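Side-chain contacts in putative acyl-CoA thioester hydrolase YbhC (Escherichia coli K-12, PDB 3GRH), which is a putative outer-membrane thioesterase of the pectinesterase family that neither binds pectin nor shows pectinesterase activity: residues A[98-103]-A[170-175]; A[218-223]-A[302-307]; A[313-318]-A[397-402]; A[240-243]-A[248-251]; A[197-202]-A[252-257]. All coordinates share one frame; numbering follows the deposited sequence.

Contact 1. Residues A[98-103]-A[170-175]; sequences AAIIKR and GKPAWY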
# COMPACT_ATOMS: atom_id res chain seq x y z
N ALA A 98 -11.71 -9.90 -20.35
CA ALA A 98 -11.32 -10.50 -21.59
C ALA A 98 -9.95 -11.14 -21.49
O ALA A 98 -9.67 -12.11 -22.22
CB ALA A 98 -11.33 -9.48 -22.74
N ALA A 99 -9.09 -10.57 -20.66
CA ALA A 99 -7.78 -11.14 -20.43
C ALA A 99 -7.88 -12.43 -19.65
O ALA A 99 -7.24 -13.45 -19.96
CB ALA A 99 -6.88 -10.13 -19.67
N ILE A 100 -8.67 -12.42 -18.61
CA ILE A 100 -8.80 -13.57 -17.70
C ILE A 100 -9.43 -14.78 -18.37
O ILE A 100 -8.95 -15.89 -18.17
CB ILE A 100 -9.61 -13.21 -16.46
CG1 ILE A 100 -8.90 -12.17 -15.64
CG2 ILE A 100 -9.86 -14.50 -15.59
CD1 ILE A 100 -7.60 -12.59 -15.05
N ILE A 101 -10.43 -14.57 -19.20
CA ILE A 101 -11.13 -15.72 -19.85
C ILE A 101 -10.20 -16.52 -20.74
O ILE A 101 -10.53 -17.66 -21.09
CB ILE A 101 -12.44 -15.35 -20.55
CG1 ILE A 101 -12.27 -14.31 -21.64
CG2 ILE A 101 -13.45 -14.82 -19.47
CD1 ILE A 101 -13.47 -14.17 -22.65
N LYS A 102 -9.08 -15.97 -21.17
CA LYS A 102 -8.15 -16.73 -22.02
C LYS A 102 -7.47 -17.90 -21.31
O LYS A 102 -6.97 -18.81 -21.95
CB LYS A 102 -7.07 -15.81 -22.56
CG LYS A 102 -7.53 -14.81 -23.57
CD LYS A 102 -6.29 -14.27 -24.20
CE LYS A 102 -6.49 -13.00 -24.99
NZ LYS A 102 -5.09 -12.48 -25.28
N ARG A 103 -7.41 -17.84 -19.98
CA ARG A 103 -6.81 -18.88 -19.13
C ARG A 103 -5.40 -19.18 -19.51
O ARG A 103 -4.99 -20.34 -19.55
CB ARG A 103 -7.64 -20.16 -19.12
CG ARG A 103 -9.09 -19.90 -19.14
CD ARG A 103 -9.64 -19.39 -17.85
NE ARG A 103 -11.05 -19.05 -18.03
CZ ARG A 103 -11.80 -18.38 -17.16
NH1 ARG A 103 -11.31 -18.00 -16.00
NH2 ARG A 103 -13.07 -18.10 -17.47
N GLY A 170 -20.29 -16.41 -13.25
CA GLY A 170 -19.82 -16.75 -14.60
C GLY A 170 -19.06 -15.66 -15.28
O GLY A 170 -18.44 -15.90 -16.34
N LYS A 171 -19.03 -14.43 -14.73
CA LYS A 171 -18.04 -13.51 -15.22
C LYS A 171 -16.84 -13.60 -14.29
O LYS A 171 -16.98 -14.01 -13.14
CB LYS A 171 -18.56 -12.05 -15.33
CG LYS A 171 -19.72 -11.79 -16.28
CD LYS A 171 -20.03 -10.28 -16.29
CE LYS A 171 -21.12 -9.89 -17.23
NZ LYS A 171 -21.00 -8.40 -17.58
N PRO A 172 -15.63 -13.23 -14.77
CA PRO A 172 -14.51 -13.15 -13.90
C PRO A 172 -14.77 -12.17 -12.72
O PRO A 172 -15.52 -11.17 -12.77
CB PRO A 172 -13.37 -12.59 -14.80
CG PRO A 172 -13.78 -13.08 -16.16
CD PRO A 172 -15.30 -12.91 -16.14
N ALA A 173 -14.17 -12.53 -11.63
CA ALA A 173 -14.17 -11.70 -10.46
C ALA A 173 -15.45 -11.87 -9.70
O ALA A 173 -15.68 -11.21 -8.69
CB ALA A 173 -13.88 -10.14 -10.74
N TRP A 174 -16.34 -12.76 -10.15
CA TRP A 174 -17.53 -13.04 -9.32
C TRP A 174 -17.21 -13.38 -7.88
O TRP A 174 -17.91 -12.91 -6.98
CB TRP A 174 -18.34 -14.19 -9.92
CG TRP A 174 -19.56 -14.50 -9.09
CD1 TRP A 174 -19.76 -15.57 -8.35
CD2 TRP A 174 -20.67 -13.62 -8.87
NE1 TRP A 174 -20.99 -15.48 -7.71
CE2 TRP A 174 -21.55 -14.27 -8.01
CE3 TRP A 174 -21.00 -12.35 -9.33
CZ2 TRP A 174 -22.75 -13.69 -7.59
CZ3 TRP A 174 -22.20 -11.79 -8.94
CH2 TRP A 174 -23.03 -12.44 -8.07
N TYR A 175 -16.22 -14.25 -7.67
CA TYR A 175 -15.96 -14.70 -6.32
C TYR A 175 -15.62 -13.50 -5.42
O TYR A 175 -15.90 -13.52 -4.20
CB TYR A 175 -14.89 -15.77 -6.31
CG TYR A 175 -13.49 -15.29 -6.47
CD1 TYR A 175 -12.70 -15.03 -5.36
CD2 TYR A 175 -12.91 -15.20 -7.72
CE1 TYR A 175 -11.42 -14.54 -5.51
CE2 TYR A 175 -11.58 -14.77 -7.89
CZ TYR A 175 -10.83 -14.45 -6.78
OH TYR A 175 -9.54 -14.00 -6.97
O HOH W 1 -15.80 -16.56 -16.48
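P172 presses the CB and CG edge of its pyrrolidine ring against two consecutive isoleucines, I100 and I101, and these three residues make up the tight part of the contact. The CB of the proline lies 4.1 Å from CG2 of I100, and its CG lies 3.8 Å from CG2 of I101. I100 and the ring run antiparallel alongside each other, and CB of I100 also meets the ring. The first torsion of I100, chi1 -64°, turns CG1 to the far side from the carbonyl carbon and puts the CG2 methyl opposite the backbone N, next to P172. The side chain leads away from the proline, and the buried I100 also packs on P124 and A126. In the fold, I100 belongs to helix 92-100, whose A98 and A99 pack on F77 of the outermost strand 77-79. The helix thus lies across the N-terminal end of the parallel beta-helix, and P172, two residues before helix 174-181, meets it at the point where its chain turns away through a type I turn, I100 to R103. The outer side is looser and wet. I101 is exposed beyond its one methyl contact, and the guanidinium of R103 folds back with one face over CA of I101, 3.6 Å from the plane and nearer its margin than its centre. No direct hydrogen bond joins the two segments. Instead, a water in the plane of the guanidinium accepts from R103 NH2 over a long 3.3 Å and donates to G170 O at 2.7 Å, spanning the polar flank of the proline contact.

Contact 2. Residues A[218-223]-A[302-307]; sequences VDAGNH and TQQEAY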
# COMPACT_ATOMS: atom_id res chain seq x y z
N VAL A 218 -17.13 13.51 3.40
CA VAL A 218 -17.42 12.98 4.69
C VAL A 218 -16.61 13.72 5.74
O VAL A 218 -15.66 14.47 5.43
CB VAL A 218 -17.13 11.46 4.73
CG1 VAL A 218 -18.00 10.78 3.71
CG2 VAL A 218 -15.63 11.16 4.43
N ASP A 219 -17.02 13.56 6.99
CA ASP A 219 -16.36 14.17 8.12
C ASP A 219 -15.09 13.52 8.63
O ASP A 219 -14.50 12.65 7.95
CB ASP A 219 -17.33 14.36 9.31
CG ASP A 219 -17.78 13.06 9.96
OD1 ASP A 219 -17.17 11.99 9.89
OD2 ASP A 219 -18.86 13.09 10.62
N ALA A 220 -14.57 14.05 9.74
CA ALA A 220 -13.22 13.63 10.24
C ALA A 220 -13.17 12.26 10.91
O ALA A 220 -12.09 11.78 11.28
CB ALA A 220 -12.63 14.74 11.18
N GLY A 221 -14.32 11.59 11.02
CA GLY A 221 -14.40 10.33 11.74
C GLY A 221 -13.97 9.14 10.92
O GLY A 221 -13.23 9.29 9.94
N ASN A 222 -14.33 7.94 11.36
CA ASN A 222 -13.92 6.73 10.67
C ASN A 222 -14.68 6.55 9.37
O ASN A 222 -15.92 6.35 9.36
CB ASN A 222 -14.13 5.53 11.61
CG ASN A 222 -13.66 4.21 11.01
OD1 ASN A 222 -12.52 4.09 10.59
ND2 ASN A 222 -14.55 3.19 11.00
N HIS A 223 -13.95 6.62 8.24
CA HIS A 223 -14.48 6.47 6.93
C HIS A 223 -13.50 5.78 6.02
O HIS A 223 -12.93 6.43 5.17
CB HIS A 223 -14.80 7.85 6.36
CG HIS A 223 -15.94 8.51 7.07
ND1 HIS A 223 -17.23 8.04 6.97
CD2 HIS A 223 -15.99 9.60 7.87
CE1 HIS A 223 -18.03 8.81 7.70
NE2 HIS A 223 -17.29 9.76 8.27
N THR A 302 -9.56 15.94 7.78
CA THR A 302 -9.29 15.94 9.23
C THR A 302 -8.05 16.73 9.51
O THR A 302 -7.06 16.70 8.75
CB THR A 302 -9.23 14.52 9.85
OG1 THR A 302 -8.90 14.61 11.26
CG2 THR A 302 -8.24 13.64 9.20
N GLN A 303 -8.13 17.53 10.58
CA GLN A 303 -7.00 18.28 11.01
C GLN A 303 -6.44 17.74 12.33
O GLN A 303 -5.47 18.30 12.89
CB GLN A 303 -7.40 19.75 11.16
CG GLN A 303 -7.66 20.39 9.85
CD GLN A 303 -7.16 21.82 9.81
OE1 GLN A 303 -7.26 22.56 10.79
NE2 GLN A 303 -6.60 22.21 8.66
N GLN A 304 -7.06 16.70 12.86
CA GLN A 304 -6.71 16.25 14.22
C GLN A 304 -5.68 15.13 14.28
O GLN A 304 -5.09 14.88 15.34
CB GLN A 304 -7.94 15.77 15.00
CG GLN A 304 -8.96 14.90 14.25
CD GLN A 304 -10.29 14.77 15.02
OE1 GLN A 304 -11.38 14.87 14.43
NE2 GLN A 304 -10.19 14.59 16.35
N GLU A 305 -5.52 14.41 13.19
CA GLU A 305 -4.67 13.23 13.20
C GLU A 305 -4.33 12.82 11.79
O GLU A 305 -5.05 13.13 10.84
CB GLU A 305 -5.39 12.08 13.89
CG GLU A 305 -6.70 11.67 13.15
CD GLU A 305 -7.52 10.62 13.92
OE1 GLU A 305 -6.95 9.89 14.76
OE2 GLU A 305 -8.76 10.54 13.66
N ALA A 306 -3.19 12.13 11.68
CA ALA A 306 -2.76 11.59 10.41
C ALA A 306 -1.67 10.63 10.70
O ALA A 306 -0.89 10.85 11.57
CB ALA A 306 -2.18 12.70 9.54
N TYR A 307 -1.65 9.52 9.97
CA TYR A 307 -0.70 8.43 10.19
C TYR A 307 -0.35 7.82 8.85
O TYR A 307 -1.24 7.32 8.21
CB TYR A 307 -1.25 7.30 11.07
CG TYR A 307 -2.04 7.76 12.27
CD1 TYR A 307 -1.43 8.14 13.45
CD2 TYR A 307 -3.42 7.89 12.15
CE1 TYR A 307 -2.22 8.60 14.52
CE2 TYR A 307 -4.18 8.40 13.21
CZ TYR A 307 -3.56 8.73 14.37
OH TYR A 307 -4.34 9.17 15.45
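A220 points its methyl group into the opposing loop, where T302 and Q304 receive it from two directions. CB of A220 lies 3.7 Å from CB of T302 and, on the Q304 side, 3.5 Å from OE1 at the end of that side chain. Q304 reaches it because its CG sits between the backbone N and the carbonyl carbon (chi1 42°) and the rest of the chain is extended. T302 keeps OG1 for its own loop, where it accepts from Q304 N at 3.2 Å in an ST turn. The alanine is offered by an Asx turn. OD1 of D219 takes the N-H of G221 and, from the opposite face of the carboxylate plane, NE2 of H223 at 2.8 Å. D219 OD1 lies in the imidazole plane, although it is met from above its own carboxylate plane, while V218 CB sits over the centre of one ring face. Both segments are loops projecting from the right-handed parallel beta-helix of the pectinesterase family, and R301 ties them further by donating to the carbonyls of D219 and G221. Toward the predicted active site, the carboxylate of E305 turns to Y307, whose OH donates to the anti lone pair of OE1 at 2.8 Å. The ring of Y307 also makes a cation-pi contact with R340, a probable substrate-binding residue whose side chain is about 5 Å from that of E305 at their nearest atoms.

Contact 3. Residues A[313-318]-A[397-402]; sequences TLSNIY and NDTNYN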
# COMPACT_ATOMS: atom_id res chain seq x y z
N THR A 313 1.42 -6.53 10.30
CA THR A 313 2.34 -7.61 10.15
C THR A 313 2.17 -8.62 11.33
O THR A 313 2.15 -8.24 12.53
CB THR A 313 3.73 -7.06 10.21
OG1 THR A 313 3.80 -5.82 9.49
CG2 THR A 313 4.79 -8.11 9.65
N LEU A 314 2.19 -9.91 11.01
CA LEU A 314 2.05 -10.93 12.00
C LEU A 314 3.31 -10.92 12.87
O LEU A 314 4.40 -10.68 12.40
CB LEU A 314 1.92 -12.31 11.33
CG LEU A 314 0.59 -12.47 10.67
CD1 LEU A 314 0.64 -13.66 9.70
CD2 LEU A 314 -0.48 -12.61 11.71
N SER A 315 3.15 -11.23 14.15
CA SER A 315 4.29 -11.07 15.08
C SER A 315 5.40 -12.06 14.84
O SER A 315 6.56 -11.78 15.21
CB SER A 315 3.87 -11.21 16.53
OG SER A 315 2.97 -10.21 16.96
N ASN A 316 5.12 -13.20 14.19
CA ASN A 316 6.12 -14.18 13.82
C ASN A 316 6.84 -13.91 12.50
O ASN A 316 7.76 -14.65 12.11
CB ASN A 316 5.54 -15.60 13.74
CG ASN A 316 4.40 -15.71 12.73
OD1 ASN A 316 3.39 -15.10 12.93
ND2 ASN A 316 4.61 -16.46 11.62
N ILE A 317 6.38 -12.91 11.78
CA ILE A 317 6.88 -12.51 10.44
C ILE A 317 7.75 -11.29 10.62
O ILE A 317 7.39 -10.35 11.34
CB ILE A 317 5.73 -12.24 9.45
CG1 ILE A 317 4.98 -13.55 9.22
CG2 ILE A 317 6.18 -11.51 8.19
CD1 ILE A 317 5.78 -14.63 8.50
N TYR A 318 8.93 -11.29 10.00
CA TYR A 318 9.88 -10.26 10.31
C TYR A 318 9.79 -9.02 9.45
O TYR A 318 10.32 -7.97 9.79
CB TYR A 318 11.30 -10.82 10.23
CG TYR A 318 11.66 -11.83 11.29
CD1 TYR A 318 10.82 -12.11 12.33
CD2 TYR A 318 12.87 -12.47 11.23
CE1 TYR A 318 11.15 -13.09 13.32
CE2 TYR A 318 13.23 -13.42 12.19
CZ TYR A 318 12.39 -13.71 13.23
OH TYR A 318 12.78 -14.67 14.18
N ASN A 397 12.52 -8.19 17.04
CA ASN A 397 11.22 -8.83 16.88
C ASN A 397 10.53 -9.08 18.21
O ASN A 397 9.50 -9.75 18.26
CB ASN A 397 11.36 -10.07 16.04
CG ASN A 397 11.83 -9.74 14.65
OD1 ASN A 397 12.98 -10.12 14.26
ND2 ASN A 397 11.05 -8.98 13.91
N ASP A 398 10.98 -8.39 19.24
CA ASP A 398 10.42 -8.54 20.62
C ASP A 398 8.97 -8.05 20.65
O ASP A 398 8.68 -6.93 20.22
CB ASP A 398 11.33 -7.69 21.52
CG ASP A 398 11.03 -7.80 22.98
OD1 ASP A 398 9.92 -8.19 23.38
OD2 ASP A 398 11.99 -7.51 23.79
N THR A 399 8.05 -8.91 21.10
CA THR A 399 6.66 -8.58 21.06
C THR A 399 6.27 -7.61 22.15
O THR A 399 5.13 -7.14 22.17
CB THR A 399 5.76 -9.80 21.11
OG1 THR A 399 6.06 -10.56 22.27
CG2 THR A 399 5.91 -10.64 19.87
N ASN A 400 7.16 -7.35 23.09
CA ASN A 400 6.94 -6.38 24.16
C ASN A 400 7.08 -4.93 23.73
O ASN A 400 6.72 -4.00 24.49
CB ASN A 400 7.82 -6.63 25.37
CG ASN A 400 7.63 -8.00 25.98
OD1 ASN A 400 8.63 -8.77 26.14
ND2 ASN A 400 6.41 -8.33 26.24
N TYR A 401 7.59 -4.75 22.52
CA TYR A 401 7.77 -3.44 21.95
C TYR A 401 7.22 -3.38 20.54
O TYR A 401 7.03 -4.41 19.88
CB TYR A 401 9.27 -3.11 21.91
CG TYR A 401 9.84 -3.06 23.28
CD1 TYR A 401 9.78 -1.90 24.04
CD2 TYR A 401 10.48 -4.13 23.77
CE1 TYR A 401 10.32 -1.82 25.25
CE2 TYR A 401 11.01 -4.09 25.05
CZ TYR A 401 10.91 -2.95 25.77
OH TYR A 401 11.44 -2.89 27.05
N ASN A 402 7.09 -2.16 20.01
CA ASN A 402 6.71 -2.02 18.63
C ASN A 402 7.92 -2.28 17.73
O ASN A 402 9.03 -2.38 18.19
CB ASN A 402 6.13 -0.62 18.44
CG ASN A 402 4.70 -0.51 18.89
OD1 ASN A 402 3.73 -0.91 18.18
ND2 ASN A 402 4.52 -0.03 20.09
O HOH W 2 7.02 -9.15 16.96
O HOH W 3 8.80 -12.41 17.42
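Type I turns L314 to I317 and D398 to Y401 bring S315 opposite T399, and Y318, just after the first turn, faces N397, just before the second; both CA pairs are 6.9 Å apart. The main side-chain contact is a stack: the amide of N397 lies over one face of the Y318 ring, with the two planes only 12° apart, although the side chains themselves run at about a right angle. CG of N397 comes within 3.5 Å of CD1 of Y318. The tyrosine presents that face because its first torsion, chi1 -69°, swings the ring to the side away from its own carbonyl carbon. At the other end the touch is slight, with CG2 of T399 standing 4.0 Å from CB of S315. These loops lead into strands 321-324 and 403-407 of one parallel sheet of the beta-helix, with strand 351-355 lying between them, so the contact spans a neighbouring coil at the surface. R403, at the start of the second strand, supports the first loop by donating to I317 O. Between stack and methyl contact the segments are joined through solvent. Two waters each donate to S315 O, at 3.2 Å, and to N397 O, at 2.9 Å, forming a double bridge from carbonyl to carbonyl. With an alanine at N397, that face of the Y318 ring is likely to lose its flat partner and the ring to turn more freely, though the backbone water bridges need not be lost. Within the second turn, D398 OD1 accepts from N400 N in an Asx turn.

Contact 4. Residues A[240-243]-A[248-251]; sequences VNIL and TFFV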
# COMPACT_ATOMS: atom_id res chain seq x y z
N VAL A 240 2.61 5.48 -10.38
CA VAL A 240 1.15 5.50 -10.15
C VAL A 240 0.84 6.54 -9.12
O VAL A 240 1.58 6.70 -8.15
CB VAL A 240 0.62 4.09 -9.81
CG1 VAL A 240 -0.84 4.07 -9.27
CG2 VAL A 240 0.72 3.19 -11.01
N ASN A 241 -0.31 7.19 -9.22
CA ASN A 241 -0.82 8.04 -8.14
C ASN A 241 -1.94 7.28 -7.47
O ASN A 241 -2.85 6.82 -8.16
CB ASN A 241 -1.45 9.35 -8.67
CG ASN A 241 -0.47 10.26 -9.35
OD1 ASN A 241 0.69 10.31 -9.03
ND2 ASN A 241 -0.93 10.90 -10.42
N ILE A 242 -1.85 7.13 -6.17
CA ILE A 242 -2.90 6.49 -5.36
C ILE A 242 -3.45 7.49 -4.39
O ILE A 242 -2.70 7.97 -3.53
CB ILE A 242 -2.34 5.24 -4.60
CG1 ILE A 242 -1.49 4.35 -5.50
CG2 ILE A 242 -3.54 4.51 -4.10
CD1 ILE A 242 -0.74 3.29 -4.69
N LEU A 243 -4.71 7.88 -4.61
CA LEU A 243 -5.28 9.06 -3.97
C LEU A 243 -6.45 8.67 -3.11
O LEU A 243 -7.40 8.00 -3.55
CB LEU A 243 -5.72 10.10 -5.00
CG LEU A 243 -4.62 10.55 -5.92
CD1 LEU A 243 -5.15 11.53 -6.93
CD2 LEU A 243 -3.42 11.10 -5.25
N THR A 248 -5.96 4.70 2.07
CA THR A 248 -5.74 4.78 0.67
C THR A 248 -5.21 3.53 -0.04
O THR A 248 -5.78 3.11 -1.04
CB THR A 248 -4.79 5.94 0.44
OG1 THR A 248 -5.38 7.14 0.96
CG2 THR A 248 -4.53 6.10 -1.01
N PHE A 249 -4.15 2.95 0.50
CA PHE A 249 -3.50 1.79 -0.07
C PHE A 249 -3.54 0.68 0.99
O PHE A 249 -3.08 0.90 2.09
CB PHE A 249 -2.09 2.19 -0.45
CG PHE A 249 -1.29 1.07 -1.10
CD1 PHE A 249 -1.85 0.20 -2.06
CD2 PHE A 249 0.02 0.91 -0.81
CE1 PHE A 249 -1.08 -0.77 -2.67
CE2 PHE A 249 0.78 -0.09 -1.41
CZ PHE A 249 0.25 -0.90 -2.32
N PHE A 250 -4.09 -0.50 0.63
CA PHE A 250 -4.28 -1.59 1.57
C PHE A 250 -3.67 -2.83 0.97
O PHE A 250 -4.00 -3.20 -0.15
CB PHE A 250 -5.76 -1.82 1.82
CG PHE A 250 -6.05 -2.32 3.20
CD1 PHE A 250 -6.65 -1.50 4.11
CD2 PHE A 250 -5.56 -3.52 3.65
CE1 PHE A 250 -6.87 -1.91 5.43
CE2 PHE A 250 -5.76 -3.97 4.95
CZ PHE A 250 -6.43 -3.18 5.84
N VAL A 251 -2.72 -3.44 1.65
CA VAL A 251 -2.26 -4.72 1.20
C VAL A 251 -2.77 -5.79 2.13
O VAL A 251 -2.93 -5.57 3.31
CB VAL A 251 -0.81 -4.81 1.14
CG1 VAL A 251 -0.31 -3.84 0.00
CG2 VAL A 251 -0.14 -4.36 2.40
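I242 and T248 meet methyl to methyl, their CG2 atoms 3.6 Å apart. In both residues chi1 (-46° to CG1 in I242, -59° to OG1 in T248) leaves CG2 opposite the backbone N, which directs the two branches at each other as the side chains cross. CG2 of T248 also rests against backbone, 3.6 Å from I242 O and 3.8 Å from L243 C, filling the corner where the first strand ends. An aliphatic-aromatic contact lies beside this one. CD1 of I242 reaches over one face of the F249 ring, 4.2 Å above its plane and away from the ring centre, close to CD1 of the ring. L243 turns its own side chain outward, to Y274 and E276 on one neighbouring strand and T209 and E211 on the other. Hydrogen bonds play no part between the segments. The polar branch of T248 is turned aside from the isoleucine and its OG1 is bonded to E276 O, so a buried hydroxyl is satisfied while its methyl stays in apolar company. Backbone bonds instead run from coil to coil, N241 pairing with L208 and I210, and I242 with Y274 and E276. Strands 240-243 and 249-251 therefore lie on different faces of one coil, linked by a short turn, and look at each other across the interior. L228 touches both I242 and F249 from a neighbouring coil. Such meeting of side chains from different faces of a coil in its interior builds the apolar core of the right-handed parallel beta-helix, the fold of the pectinesterase family.

Contact 5. Residues A[197-202]-A[252-257]; sequences WSQNNG and TNSGVQ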
# COMPACT_ATOMS: atom_id res chain seq x y z
N TRP A 197 -9.19 -3.58 -6.76
CA TRP A 197 -8.84 -4.72 -5.90
C TRP A 197 -8.32 -5.82 -6.75
O TRP A 197 -8.96 -6.29 -7.65
CB TRP A 197 -10.06 -5.19 -5.18
CG TRP A 197 -9.96 -6.41 -4.35
CD1 TRP A 197 -8.83 -7.01 -3.90
CD2 TRP A 197 -11.05 -7.16 -3.78
NE1 TRP A 197 -9.15 -8.11 -3.16
CE2 TRP A 197 -10.50 -8.25 -3.12
CE3 TRP A 197 -12.44 -7.10 -3.92
CZ2 TRP A 197 -11.27 -9.21 -2.49
CZ3 TRP A 197 -13.19 -7.99 -3.24
CH2 TRP A 197 -12.63 -9.04 -2.56
N SER A 198 -7.07 -6.15 -6.49
CA SER A 198 -6.40 -7.26 -7.19
C SER A 198 -6.01 -8.39 -6.30
O SER A 198 -5.50 -8.14 -5.23
CB SER A 198 -5.18 -6.74 -7.85
OG SER A 198 -4.45 -7.77 -8.54
N GLN A 199 -6.29 -9.62 -6.77
CA GLN A 199 -5.67 -10.80 -6.20
C GLN A 199 -4.71 -11.44 -7.17
O GLN A 199 -4.25 -12.58 -6.97
CB GLN A 199 -6.72 -11.81 -5.82
CG GLN A 199 -7.72 -11.25 -4.85
CD GLN A 199 -8.25 -12.31 -4.01
OE1 GLN A 199 -8.60 -13.39 -4.50
NE2 GLN A 199 -8.18 -12.09 -2.69
N ASN A 200 -4.40 -10.79 -8.27
CA ASN A 200 -3.55 -11.37 -9.33
C ASN A 200 -2.07 -11.34 -8.89
O ASN A 200 -1.48 -10.28 -8.63
CB ASN A 200 -3.75 -10.48 -10.57
CG ASN A 200 -3.11 -10.96 -11.80
OD1 ASN A 200 -2.17 -10.31 -12.35
ND2 ASN A 200 -3.51 -12.13 -12.25
N ASN A 201 -1.44 -12.53 -8.87
CA ASN A 201 -0.02 -12.59 -8.68
C ASN A 201 0.61 -12.03 -9.90
O ASN A 201 0.22 -12.34 -11.04
CB ASN A 201 0.46 -14.02 -8.46
CG ASN A 201 -0.03 -14.64 -7.18
OD1 ASN A 201 -0.38 -13.98 -6.20
ND2 ASN A 201 -0.06 -15.98 -7.20
N GLY A 202 1.62 -11.22 -9.72
CA GLY A 202 2.18 -10.65 -10.92
C GLY A 202 1.57 -9.45 -11.50
O GLY A 202 2.05 -9.03 -12.56
N THR A 252 -3.13 -6.94 1.59
CA THR A 252 -3.51 -8.02 2.42
C THR A 252 -2.92 -9.31 1.89
O THR A 252 -2.28 -9.33 0.82
CB THR A 252 -5.04 -8.25 2.56
OG1 THR A 252 -5.47 -9.20 1.58
CG2 THR A 252 -5.94 -6.98 2.49
N ASN A 253 -3.03 -10.33 2.68
CA ASN A 253 -2.58 -11.65 2.38
C ASN A 253 -3.76 -12.61 2.21
O ASN A 253 -3.63 -13.81 2.33
CB ASN A 253 -1.56 -12.19 3.41
CG ASN A 253 -2.13 -12.47 4.71
OD1 ASN A 253 -3.17 -11.94 5.05
ND2 ASN A 253 -1.37 -13.21 5.54
N SER A 254 -4.91 -12.07 1.93
CA SER A 254 -6.10 -12.84 1.73
C SER A 254 -6.00 -13.77 0.55
O SER A 254 -5.36 -13.48 -0.49
CB SER A 254 -7.24 -11.84 1.44
OG SER A 254 -8.46 -12.50 1.18
N GLY A 255 -6.72 -14.89 0.70
CA GLY A 255 -7.01 -15.78 -0.42
C GLY A 255 -8.43 -15.54 -0.87
O GLY A 255 -8.96 -14.44 -0.74
N VAL A 256 -9.08 -16.58 -1.38
CA VAL A 256 -10.43 -16.35 -1.92
C VAL A 256 -11.55 -16.05 -0.90
O VAL A 256 -12.62 -15.58 -1.28
CB VAL A 256 -10.86 -17.53 -2.78
CG1 VAL A 256 -9.96 -17.62 -4.00
CG2 VAL A 256 -10.90 -18.79 -1.96
N GLN A 257 -11.28 -16.30 0.38
CA GLN A 257 -12.20 -15.95 1.47
C GLN A 257 -12.34 -14.46 1.88
O GLN A 257 -13.18 -14.12 2.72
CB GLN A 257 -11.78 -16.72 2.72
CG GLN A 257 -11.96 -18.19 2.64
CD GLN A 257 -11.91 -18.82 4.03
OE1 GLN A 257 -12.91 -18.85 4.75
NE2 GLN A 257 -10.74 -19.32 4.41
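The carbonyl oxygen of G255 is held by two donors that reach it from opposite faces of its plane. One is NE2 of Q199, at 3.2 Å and almost perfectly straight, the N-H...O angle being 178°. It comes from well above the carbonyl plane, 57° out of it, yet G255 O lies nearly in the plane of the glutamine amide. The other is OG of S254, which donates at 2.8 Å from much nearer the carbonyl plane, tilted 22°. Q199 spans the gap with CG set beside its backbone N and an extended chain beyond. The amide has further partners: OE1 is bonded to the hydroxyl of Y175, and NE2 also to OD2 of D231, the carboxylate oxygen that also bonds W197 NE1. Cut back to an alanine, Q199 would probably leave G255 O with only the serine of these two donors, one face without its N-H, and deprive Y175 and D231 of a shared partner in a largely buried spot. Each segment is shaped by an ST turn, T252 OG1 accepting from S254 N at 2.9 Å and S198 OG from N200 N at 3.0 Å. Q199 directly follows strand 196-198, which lies between strands 115-123 and 228-230, while 252-257 begins the loop leaving strand 249-251, one strand further along the beta-helix wall; helix 174-181 packs against W197 and V256 and so borders both.

Overall arrangement
Contact 4 is the buried one, near the centre of the chain, and it is apolar, joining two faces of a single coil. Its second segment runs directly into that of contact 5, where strand ends give way to loops and polar bonds take over. Contact 5 in turn touches contact 1 through Y175, which bonds Q199 and packs on V256; contact 1, by the N-terminal end, combines a small aliphatic patch with a water bridge. Contact 3 is a surface contact of stacking and water. Contact 2, whose loop encloses contact 4 along the chain, lies about 17 Å from it between centres and, through E305, comes near the predicted active site.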